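Local coordinates for secreted effector protein SifA (Salmonella typhimurium, PDB 3CXB) that is a translocated virulence effector that binds host PLEKHM2 and is required for endosomal tubulation and formation of Salmonella-induced filaments in epithelial cells, at residues E67-L72 and D82-H87; K209-I214 and N233-T238; A146-R151 and S162-N167; D117-E122 and F129-R134. All coordinates share one frame; numbering follows the deposited sequence.

Contact 1: residues E67-L72 and D82-H87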
# COMPACT_ATOMS: atom_id res chain seq x y z
N GLU A 67 4.77 2.66 -5.88
CA GLU A 67 5.89 2.85 -4.97
C GLU A 67 7.08 3.42 -5.71
O GLU A 67 7.67 4.42 -5.29
CB GLU A 67 6.34 1.54 -4.32
CG GLU A 67 5.41 0.91 -3.31
CD GLU A 67 5.91 -0.43 -2.84
OE1 GLU A 67 5.27 -1.03 -1.95
OE2 GLU A 67 6.96 -0.89 -3.37
N ILE A 68 7.44 2.76 -6.80
CA ILE A 68 8.61 3.16 -7.56
C ILE A 68 8.56 4.60 -7.96
O ILE A 68 9.58 5.29 -8.01
CB ILE A 68 8.79 2.29 -8.81
CG1 ILE A 68 8.89 0.81 -8.40
CG2 ILE A 68 10.07 2.69 -9.53
CD1 ILE A 68 8.88 -0.18 -9.58
N PHE A 69 7.34 5.05 -8.22
CA PHE A 69 7.14 6.42 -8.62
C PHE A 69 7.67 7.33 -7.50
O PHE A 69 8.49 8.22 -7.74
CB PHE A 69 5.65 6.68 -8.85
CG PHE A 69 5.36 8.09 -9.27
CD1 PHE A 69 5.62 8.51 -10.57
CD2 PHE A 69 4.81 8.99 -8.36
CE1 PHE A 69 5.35 9.80 -10.97
CE2 PHE A 69 4.53 10.29 -8.75
CZ PHE A 69 4.81 10.70 -10.07
N PHE A 70 7.22 7.09 -6.27
CA PHE A 70 7.65 7.91 -5.14
C PHE A 70 9.09 7.69 -4.70
O PHE A 70 9.70 8.56 -4.09
CB PHE A 70 6.66 7.75 -3.99
CG PHE A 70 5.33 8.40 -4.28
CD1 PHE A 70 5.17 9.77 -4.19
CD2 PHE A 70 4.26 7.64 -4.74
CE1 PHE A 70 3.98 10.39 -4.59
CE2 PHE A 70 3.06 8.26 -5.14
CZ PHE A 70 2.92 9.63 -5.05
N GLU A 71 9.64 6.53 -4.99
CA GLU A 71 11.03 6.32 -4.63
C GLU A 71 11.80 7.28 -5.53
O GLU A 71 12.80 7.87 -5.14
CB GLU A 71 11.44 4.86 -4.88
CG GLU A 71 11.12 3.90 -3.71
CD GLU A 71 11.32 2.42 -4.04
OE1 GLU A 71 12.37 2.07 -4.63
OE2 GLU A 71 10.44 1.59 -3.68
N LEU A 72 11.31 7.46 -6.75
CA LEU A 72 11.97 8.37 -7.66
C LEU A 72 11.80 9.80 -7.14
O LEU A 72 12.77 10.54 -7.02
CB LEU A 72 11.37 8.24 -9.07
CG LEU A 72 11.73 6.96 -9.81
CD1 LEU A 72 10.78 6.72 -10.96
CD2 LEU A 72 13.19 7.05 -10.32
N ASP A 82 8.68 19.11 -7.77
CA ASP A 82 7.38 19.55 -8.26
C ASP A 82 7.20 18.98 -9.66
O ASP A 82 6.15 19.16 -10.28
CB ASP A 82 7.23 21.08 -8.26
CG ASP A 82 8.32 21.79 -9.03
OD1 ASP A 82 8.70 21.29 -10.11
OD2 ASP A 82 8.79 22.86 -8.57
N ARG A 83 8.22 18.29 -10.16
CA ARG A 83 8.14 17.68 -11.48
C ARG A 83 7.38 16.36 -11.42
O ARG A 83 7.06 15.79 -12.45
CB ARG A 83 9.54 17.39 -12.05
CG ARG A 83 10.36 18.60 -12.45
CD ARG A 83 9.59 19.54 -13.35
NE ARG A 83 8.84 20.51 -12.55
CZ ARG A 83 7.84 21.25 -13.01
NH1 ARG A 83 7.23 22.11 -12.20
NH2 ARG A 83 7.43 21.11 -14.27
N PHE A 84 7.12 15.85 -10.21
CA PHE A 84 6.39 14.60 -10.03
C PHE A 84 4.97 14.89 -9.58
O PHE A 84 4.70 15.05 -8.38
CB PHE A 84 7.08 13.73 -8.97
CG PHE A 84 8.45 13.28 -9.35
CD1 PHE A 84 9.53 14.14 -9.27
CD2 PHE A 84 8.67 11.97 -9.81
CE1 PHE A 84 10.81 13.71 -9.63
CE2 PHE A 84 9.94 11.53 -10.17
CZ PHE A 84 11.01 12.40 -10.09
N GLN A 85 4.04 14.93 -10.52
CA GLN A 85 2.66 15.26 -10.18
C GLN A 85 1.68 14.09 -10.31
O GLN A 85 1.83 13.25 -11.19
CB GLN A 85 2.21 16.43 -11.06
CG GLN A 85 3.32 17.47 -11.27
CD GLN A 85 3.10 18.35 -12.49
OE1 GLN A 85 2.86 17.86 -13.59
NE2 GLN A 85 3.19 19.66 -12.30
N VAL A 86 0.69 14.05 -9.42
CA VAL A 86 -0.33 13.01 -9.42
C VAL A 86 -1.70 13.66 -9.23
O VAL A 86 -1.86 14.55 -8.40
CB VAL A 86 -0.07 11.93 -8.30
CG1 VAL A 86 0.87 12.46 -7.25
CG2 VAL A 86 -1.36 11.51 -7.65
N HIS A 87 -2.70 13.22 -10.01
CA HIS A 87 -4.04 13.79 -9.92
C HIS A 87 -5.06 12.85 -10.55
O HIS A 87 -4.69 11.94 -11.29
CB HIS A 87 -4.08 15.09 -10.71
CG HIS A 87 -3.97 14.89 -12.18
ND1 HIS A 87 -5.06 14.67 -12.99
CD2 HIS A 87 -2.88 14.78 -12.99
CE1 HIS A 87 -4.66 14.44 -14.23
NE2 HIS A 87 -3.34 14.49 -14.25
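Helix 62-75 packs against a five-stranded antiparallel sheet here, meeting one of its two outermost strands, 84-87, in a helix-on-sheet arrangement. The local axes approach to 9.9 Å and run 143° apart, so the two elements pass in roughly opposite directions and the contact is made mainly by side chains. Phe69 and Phe84 carry most of it. Phe69 holds CG anti to its backbone N (chi1 -180°), which swings the ring out from the helix and sends CZ to within 3.9 Å of Phe84 CB. Phe84 instead has CG anti to its carbonyl carbon, and its ring leans back toward the helix, so the two side chains slide past each other in opposite directions. The result is a T-shaped pair: the edge of Phe84 is directed at the face of Phe69, with centroids 5.8 Å apart and planes at 71°. Leu72, one helical turn beyond Phe69, meets the Phe84 ring, its CB lying 3.8 Å from Phe84 CE2. Phe70 starts away from the strand, yet its ring crosses the Val86 side chain at about a right angle; it also meets Tyr158. Leu98 of strand 96-101 touches both Phe69 and Val86, and Ile100 touches Phe84, so the neighbouring strand adds to this largely buried apolar layer. At the Val86 end the helix meets the strand through one methyl, with Phe70 CZ 4.1 Å from Val86 CG1.

Contact 2: residues K209-I214 and N233-T238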
# COMPACT_ATOMS: atom_id res chain seq x y z
N LYS A 209 -0.22 -8.06 13.18
CA LYS A 209 -0.16 -8.77 11.91
C LYS A 209 0.75 -9.98 12.07
O LYS A 209 0.46 -11.08 11.60
CB LYS A 209 0.39 -7.85 10.82
CG LYS A 209 -0.31 -7.94 9.49
CD LYS A 209 -1.78 -7.63 9.63
CE LYS A 209 -2.40 -7.30 8.28
NZ LYS A 209 -3.90 -7.34 8.34
N ILE A 210 1.86 -9.77 12.77
CA ILE A 210 2.81 -10.85 13.00
C ILE A 210 2.15 -11.95 13.81
O ILE A 210 2.42 -13.13 13.59
CB ILE A 210 4.09 -10.35 13.71
CG1 ILE A 210 4.85 -9.40 12.78
CG2 ILE A 210 4.98 -11.54 14.02
CD1 ILE A 210 5.92 -8.59 13.44
N GLN A 211 1.28 -11.57 14.74
CA GLN A 211 0.59 -12.57 15.55
C GLN A 211 -0.44 -13.37 14.75
O GLN A 211 -0.55 -14.58 14.91
CB GLN A 211 -0.09 -11.91 16.75
CG GLN A 211 0.75 -11.96 18.02
CD GLN A 211 1.13 -13.40 18.40
OE1 GLN A 211 0.27 -14.26 18.57
NE2 GLN A 211 2.43 -13.65 18.53
N SER A 212 -1.21 -12.69 13.89
CA SER A 212 -2.19 -13.38 13.07
C SER A 212 -1.45 -14.43 12.25
O SER A 212 -1.79 -15.62 12.28
CB SER A 212 -2.89 -12.40 12.15
OG SER A 212 -3.33 -11.28 12.89
N GLY A 213 -0.41 -14.00 11.53
CA GLY A 213 0.35 -14.95 10.74
C GLY A 213 0.76 -16.19 11.54
O GLY A 213 0.69 -17.31 11.04
N ILE A 214 1.18 -15.99 12.78
CA ILE A 214 1.60 -17.11 13.61
C ILE A 214 0.44 -18.04 13.86
O ILE A 214 0.47 -19.21 13.48
CB ILE A 214 2.15 -16.63 14.98
CG1 ILE A 214 3.31 -15.65 14.76
CG2 ILE A 214 2.65 -17.83 15.80
CD1 ILE A 214 4.46 -16.25 13.97
N ASN A 233 8.97 -17.68 19.81
CA ASN A 233 10.26 -17.38 19.24
C ASN A 233 10.06 -16.69 17.89
O ASN A 233 10.72 -15.69 17.59
CB ASN A 233 11.08 -18.66 19.09
CG ASN A 233 11.79 -19.06 20.39
OD1 ASN A 233 11.21 -19.03 21.48
ND2 ASN A 233 13.06 -19.45 20.27
N ALA A 234 9.14 -17.19 17.08
CA ALA A 234 8.88 -16.59 15.78
C ALA A 234 8.40 -15.16 15.97
O ALA A 234 8.92 -14.23 15.33
CB ALA A 234 7.82 -17.41 15.00
N PHE A 235 7.42 -14.97 16.84
CA PHE A 235 6.90 -13.63 17.10
C PHE A 235 7.99 -12.63 17.52
O PHE A 235 7.99 -11.48 17.06
CB PHE A 235 5.86 -13.63 18.20
CG PHE A 235 5.42 -12.25 18.57
CD1 PHE A 235 4.45 -11.59 17.82
CD2 PHE A 235 5.99 -11.58 19.66
CE1 PHE A 235 4.05 -10.30 18.14
CE2 PHE A 235 5.60 -10.28 19.99
CZ PHE A 235 4.63 -9.64 19.23
N LEU A 236 8.88 -13.04 18.41
CA LEU A 236 9.94 -12.15 18.88
C LEU A 236 11.01 -11.93 17.82
O LEU A 236 11.58 -10.83 17.73
CB LEU A 236 10.60 -12.72 20.14
CG LEU A 236 9.70 -12.98 21.35
CD1 LEU A 236 10.52 -13.66 22.43
CD2 LEU A 236 9.09 -11.70 21.86
N GLU A 237 11.27 -12.97 17.03
CA GLU A 237 12.28 -12.93 15.99
C GLU A 237 11.85 -12.00 14.86
O GLU A 237 12.62 -11.12 14.45
CB GLU A 237 12.51 -14.34 15.44
CG GLU A 237 13.83 -14.53 14.72
CD GLU A 237 14.81 -15.38 15.51
OE1 GLU A 237 16.01 -15.40 15.15
OE2 GLU A 237 14.38 -16.04 16.49
N THR A 238 10.63 -12.16 14.36
CA THR A 238 10.20 -11.29 13.28
C THR A 238 10.07 -9.85 13.79
O THR A 238 10.39 -8.90 13.08
CB THR A 238 8.86 -11.73 12.66
OG1 THR A 238 7.79 -11.18 13.43
CG2 THR A 238 8.74 -13.25 12.65
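Lys209 NZ is the best-held polar atom, and two carboxylates of helix 283-303 grip it: Asp296 OD2 in a salt bridge and Glu292 OE2 in a long, weak ion pair. Both lie outside the contact proper, and they tie the back of helix 197-220 to a third helix while its other side meets helix 228-241. Helices 197-220 and 228-241, consecutive in the chain, form an antiparallel pair whose local axes come within 9.8 Å at an angle of 146°. Closest in backbone terms are Ile210 and Phe235, with their CA atoms 6.4 Å apart. Phe235 has CG anti to its backbone N (chi1 174°), which lays the ring alongside the partner helix. There Ile210 CG2, itself anti to the backbone N, lies 3.8 Å from Phe235 CD1, and the two side chains cross at about a right angle. Gln211 bends at chi2 so that its chain also crosses the ring: CG and the amide NE2 both lie against its CD1 side, the amide plane turned 58° from the ring plane. One turn on, Ile214 CD1 rests 3.7 Å from Ala234 CB, consistent with the small Ala234 side chain leaving the methyl near the partner backbone. Ile310 of helix 307-324 adds to the apolar surround at Ile210. Between the helices the chemistry is therefore mainly van der Waals, which implies cohesion from shape and burial, while the charge pairing described, at Lys209, lies off the interface.

Contact 3: residues A146-R151 and S162-N167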
# COMPACT_ATOMS: atom_id res chain seq x y z
N ALA A 146 -15.51 -5.84 -4.87
CA ALA A 146 -15.28 -4.60 -4.15
C ALA A 146 -13.89 -4.08 -4.46
O ALA A 146 -12.91 -4.79 -4.30
CB ALA A 146 -15.41 -4.84 -2.66
N MET A 147 -13.81 -2.83 -4.91
CA MET A 147 -12.52 -2.24 -5.22
C MET A 147 -12.34 -1.00 -4.37
O MET A 147 -13.24 -0.58 -3.65
CB MET A 147 -12.46 -1.84 -6.69
CG MET A 147 -13.39 -0.70 -7.00
SD MET A 147 -12.86 0.32 -8.37
CE MET A 147 -13.98 -0.35 -9.68
N ILE A 148 -11.16 -0.40 -4.47
CA ILE A 148 -10.85 0.79 -3.71
C ILE A 148 -10.23 1.80 -4.62
O ILE A 148 -9.14 1.57 -5.16
CB ILE A 148 -9.83 0.51 -2.58
CG1 ILE A 148 -10.41 -0.46 -1.56
CG2 ILE A 148 -9.48 1.81 -1.86
CD1 ILE A 148 -9.42 -0.80 -0.46
N LYS A 149 -10.91 2.92 -4.81
CA LYS A 149 -10.39 4.01 -5.63
C LYS A 149 -9.53 4.86 -4.72
O LYS A 149 -9.57 4.70 -3.49
CB LYS A 149 -11.54 4.82 -6.24
CG LYS A 149 -12.30 4.04 -7.29
CD LYS A 149 -13.47 4.81 -7.88
CE LYS A 149 -14.30 3.93 -8.82
NZ LYS A 149 -15.53 4.61 -9.33
N ARG A 150 -8.73 5.74 -5.29
CA ARG A 150 -7.86 6.56 -4.45
C ARG A 150 -7.37 7.84 -5.10
O ARG A 150 -7.26 7.92 -6.31
CB ARG A 150 -6.67 5.71 -4.00
CG ARG A 150 -5.77 5.28 -5.15
CD ARG A 150 -4.85 4.12 -4.76
NE ARG A 150 -5.40 2.82 -5.13
CZ ARG A 150 -5.40 1.76 -4.33
NH1 ARG A 150 -5.91 0.60 -4.74
NH2 ARG A 150 -4.91 1.86 -3.10
N ARG A 151 -7.07 8.84 -4.27
CA ARG A 151 -6.59 10.14 -4.73
C ARG A 151 -5.39 10.56 -3.86
O ARG A 151 -5.31 10.19 -2.70
CB ARG A 151 -7.71 11.18 -4.66
CG ARG A 151 -8.23 11.45 -3.26
CD ARG A 151 -9.36 12.49 -3.25
NE ARG A 151 -10.62 11.95 -3.76
CZ ARG A 151 -11.19 12.30 -4.91
NH1 ARG A 151 -12.34 11.74 -5.28
NH2 ARG A 151 -10.61 13.20 -5.70
N SER A 162 -9.43 6.71 -1.26
CA SER A 162 -10.40 7.80 -1.16
C SER A 162 -11.84 7.31 -1.04
O SER A 162 -12.56 7.76 -0.15
CB SER A 162 -10.28 8.76 -2.35
OG SER A 162 -10.73 8.16 -3.53
N THR A 163 -12.26 6.39 -1.90
CA THR A 163 -13.63 5.86 -1.83
C THR A 163 -13.69 4.35 -2.04
O THR A 163 -12.93 3.79 -2.83
CB THR A 163 -14.55 6.52 -2.87
OG1 THR A 163 -14.21 6.02 -4.16
CG2 THR A 163 -14.38 8.04 -2.88
N LEU A 164 -14.60 3.70 -1.34
CA LEU A 164 -14.78 2.25 -1.43
C LEU A 164 -15.90 1.90 -2.41
O LEU A 164 -17.03 2.36 -2.27
CB LEU A 164 -15.11 1.68 -0.05
CG LEU A 164 -15.41 0.19 0.14
CD1 LEU A 164 -16.66 -0.16 -0.60
CD2 LEU A 164 -14.26 -0.66 -0.37
N CYS A 165 -15.61 1.06 -3.40
CA CYS A 165 -16.62 0.66 -4.36
C CYS A 165 -17.05 -0.79 -4.20
O CYS A 165 -16.24 -1.71 -4.31
CB CYS A 165 -16.13 0.89 -5.79
SG CYS A 165 -15.90 2.62 -6.26
N LEU A 166 -18.34 -0.99 -3.92
CA LEU A 166 -18.90 -2.32 -3.74
C LEU A 166 -19.85 -2.65 -4.88
O LEU A 166 -20.46 -1.77 -5.48
CB LEU A 166 -19.69 -2.39 -2.43
CG LEU A 166 -18.95 -2.29 -1.10
CD1 LEU A 166 -19.98 -2.22 0.02
CD2 LEU A 166 -18.03 -3.49 -0.93
N ASN A 167 -19.98 -3.94 -5.16
CA ASN A 167 -20.87 -4.40 -6.22
C ASN A 167 -21.54 -5.71 -5.80
O ASN A 167 -21.09 -6.80 -6.15
CB ASN A 167 -20.08 -4.61 -7.51
CG ASN A 167 -20.97 -4.69 -8.73
OD1 ASN A 167 -21.90 -5.50 -8.78
ND2 ASN A 167 -20.69 -3.84 -9.71
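Strands 145-153 and 158-167 form a beta hairpin, antiparallel, with the axes of 146-151 and 162-167 at 159°, that strand 174-177 extends to a three-stranded sheet. The inner shell is backbone. Met147 and Cys165 make a hydrogen-bonded pair, Met147 N to Cys165 O at 2.7 Å and Cys165 N to Met147 O at 2.9 Å. Further along, Lys149 N gives a bond to Thr163 O nearly along the Thr163 C=O axis, in a looser pairing. Ser162 N reaches Lys149 O at 3.0 Å from above the carbonyl plane, a bent bond of 135°. Ser162 and Thr163 both face Lys149, a classic beta bulge. On the face of Met147, Lys149, Thr163 and Cys165, the lysine chain is extended beyond CG and runs past the cysteine, with CD 3.7 Å from Cys165 SG. The other face carries Ala146, Ile148, Leu164 and Leu166; Ile148 CG1 packs 4.0 Å from Leu164 CD2, and on helix 283-303 Ile148 touches Ile294 and Leu166 touches Ile290. The second shell anchors the polar groups: Arg150 NH2 bonds to Gln297 OE1 of that helix. With their hydroxyls in the crowded position, the bulge residues share one carboxylate, Ser162 OG bonding to Asp93 OD1 and Thr163 OG1 to Asp93 OD2.

Contact 4: residues D117-E122 and F129-R134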
# COMPACT_ATOMS: atom_id res chain seq x y z
N ASP A 117 -9.50 -1.55 -13.66
CA ASP A 117 -9.05 -2.91 -13.93
C ASP A 117 -7.68 -3.04 -14.57
O ASP A 117 -7.13 -4.14 -14.63
CB ASP A 117 -10.06 -3.60 -14.83
CG ASP A 117 -10.65 -4.81 -14.18
OD1 ASP A 117 -11.60 -5.38 -14.76
OD2 ASP A 117 -10.15 -5.18 -13.09
N THR A 118 -7.14 -1.94 -15.06
CA THR A 118 -5.84 -1.97 -15.72
C THR A 118 -5.01 -0.77 -15.32
O THR A 118 -5.47 0.11 -14.61
CB THR A 118 -6.02 -1.90 -17.23
OG1 THR A 118 -6.31 -0.55 -17.61
CG2 THR A 118 -7.17 -2.80 -17.66
N PHE A 119 -3.78 -0.76 -15.78
CA PHE A 119 -2.90 0.36 -15.52
C PHE A 119 -1.86 0.34 -16.63
O PHE A 119 -1.46 -0.73 -17.10
CB PHE A 119 -2.26 0.22 -14.14
CG PHE A 119 -1.58 -1.08 -13.90
CD1 PHE A 119 -0.25 -1.25 -14.24
CD2 PHE A 119 -2.25 -2.12 -13.27
CE1 PHE A 119 0.44 -2.44 -13.94
CE2 PHE A 119 -1.58 -3.31 -12.97
CZ PHE A 119 -0.22 -3.47 -13.31
N SER A 120 -1.46 1.52 -17.08
CA SER A 120 -0.50 1.62 -18.16
C SER A 120 0.61 2.58 -17.85
O SER A 120 0.56 3.31 -16.86
CB SER A 120 -1.21 2.07 -19.43
OG SER A 120 -2.04 3.19 -19.16
N CYS A 121 1.62 2.61 -18.71
CA CYS A 121 2.73 3.51 -18.53
C CYS A 121 3.28 3.92 -19.87
O CYS A 121 3.48 3.08 -20.75
CB CYS A 121 3.83 2.83 -17.72
SG CYS A 121 5.21 3.96 -17.34
N GLU A 122 3.52 5.22 -20.03
CA GLU A 122 4.09 5.78 -21.27
C GLU A 122 5.46 6.39 -20.99
O GLU A 122 5.71 6.94 -19.91
CB GLU A 122 3.15 6.82 -21.87
CG GLU A 122 1.86 6.24 -22.39
CD GLU A 122 0.89 7.30 -22.85
OE1 GLU A 122 1.21 8.05 -23.81
OE2 GLU A 122 -0.20 7.39 -22.24
N PHE A 129 3.34 -0.32 -21.78
CA PHE A 129 2.58 -1.48 -21.33
C PHE A 129 1.22 -1.17 -20.75
O PHE A 129 0.99 -0.10 -20.19
CB PHE A 129 3.37 -2.33 -20.33
CG PHE A 129 3.61 -1.69 -18.99
CD1 PHE A 129 4.91 -1.47 -18.54
CD2 PHE A 129 2.55 -1.35 -18.15
CE1 PHE A 129 5.16 -0.92 -17.28
CE2 PHE A 129 2.79 -0.80 -16.89
CZ PHE A 129 4.10 -0.58 -16.45
N LEU A 130 0.31 -2.12 -20.92
CA LEU A 130 -1.01 -2.00 -20.36
C LEU A 130 -1.21 -3.38 -19.74
O LEU A 130 -1.25 -4.38 -20.44
CB LEU A 130 -2.03 -1.73 -21.46
CG LEU A 130 -3.37 -1.28 -20.87
CD1 LEU A 130 -4.18 -0.63 -21.96
CD2 LEU A 130 -4.14 -2.47 -20.30
N MET A 131 -1.29 -3.41 -18.42
CA MET A 131 -1.47 -4.67 -17.70
C MET A 131 -2.88 -4.74 -17.15
O MET A 131 -3.56 -3.72 -16.99
CB MET A 131 -0.46 -4.77 -16.54
CG MET A 131 0.99 -4.70 -16.96
SD MET A 131 1.41 -6.09 -18.02
CE MET A 131 1.37 -7.48 -16.79
N LYS A 132 -3.35 -5.95 -16.88
CA LYS A 132 -4.67 -6.09 -16.32
C LYS A 132 -4.56 -6.91 -15.06
O LYS A 132 -4.19 -8.07 -15.12
CB LYS A 132 -5.60 -6.78 -17.30
CG LYS A 132 -6.87 -7.28 -16.63
CD LYS A 132 -7.97 -7.56 -17.62
CE LYS A 132 -8.49 -6.27 -18.24
NZ LYS A 132 -9.77 -6.52 -18.98
N ASP A 133 -4.85 -6.31 -13.92
CA ASP A 133 -4.77 -7.07 -12.68
C ASP A 133 -6.18 -7.32 -12.19
O ASP A 133 -7.15 -6.95 -12.84
CB ASP A 133 -3.91 -6.34 -11.65
CG ASP A 133 -4.40 -4.95 -11.32
OD1 ASP A 133 -5.14 -4.37 -12.14
OD2 ASP A 133 -4.04 -4.44 -10.23
N ARG A 134 -6.33 -7.96 -11.04
CA ARG A 134 -7.67 -8.24 -10.60
C ARG A 134 -8.00 -7.62 -9.26
O ARG A 134 -8.03 -8.30 -8.24
CB ARG A 134 -7.90 -9.76 -10.58
CG ARG A 134 -7.96 -10.32 -12.01
CD ARG A 134 -7.98 -11.84 -12.08
NE ARG A 134 -7.82 -12.30 -13.46
CZ ARG A 134 -7.76 -13.58 -13.83
NH1 ARG A 134 -7.61 -13.89 -15.11
NH2 ARG A 134 -7.84 -14.54 -12.92
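From CB, the Phe119 side chain places CG between its backbone N and carbonyl carbon, the crowded position, at chi1 53°. This carries the ring over the neighbouring strand. CD1 is 4.1 Å from Phe129 CE2, which stands at the ring edge. On one face, CE1 and CZ meet Met131 CB, CZ at 3.5 Å, and the two side chains lie side by side pointing the same way. This CB makes a CH-pi contact 28° off the ring normal. On the remaining side, CE2 comes to 3.7 Å from Asp133 CG, with the carboxylate at the ring edge and turned 88° from the ring plane. Strands 118-123 and 126-132, with Asp133 just beyond the second, form a beta hairpin at one edge of the five-stranded antiparallel sheet, where 126-132 is the outermost strand. Phe119 and Met131 are one of its hydrogen-bonded pairs: Met131 N to Phe119 O measures 3.0 Å, nearly along the C=O axis, and Phe119 N to Met131 O 3.2 Å. Asp133 OD2 is salt-bridged to Arg62, and Arg62 and Leu65 of helix 62-75 also touch Phe119. Two residues along, Cys121 CB sits over the face of Phe129, 4.0 Å from the ring centroid, with Met53 and Leu54 of helix 42-54 touching the cysteine.

How the contacts relate
Contacts 1 and 4 reach the same five-stranded sheet at its two outermost strands, 84-87 and 126-132; their centres are 18 Å apart and their nearest atoms about 8 Å. Helix 62-75 links them, since residues 67-72 meet the first strand while Arg62 and Leu65 touch Phe119 of contact 4. Contact 3 belongs to a separate three-stranded sheet, reached directly after strand 126-132; its nearest atoms lie about 6 Å from both contact 1 and contact 4. Contact 2 is remote, with centres 33 Å from contact 1 and 35 Å from contact 4, across the chain's centre. Helix 283-303 reaches both contacts 2 and 3, Asp296 holding Lys209 beside contact 2 and Gln297 holding Arg150. The PLEKHM2-interacting region spans almost the entire chain and singles out none.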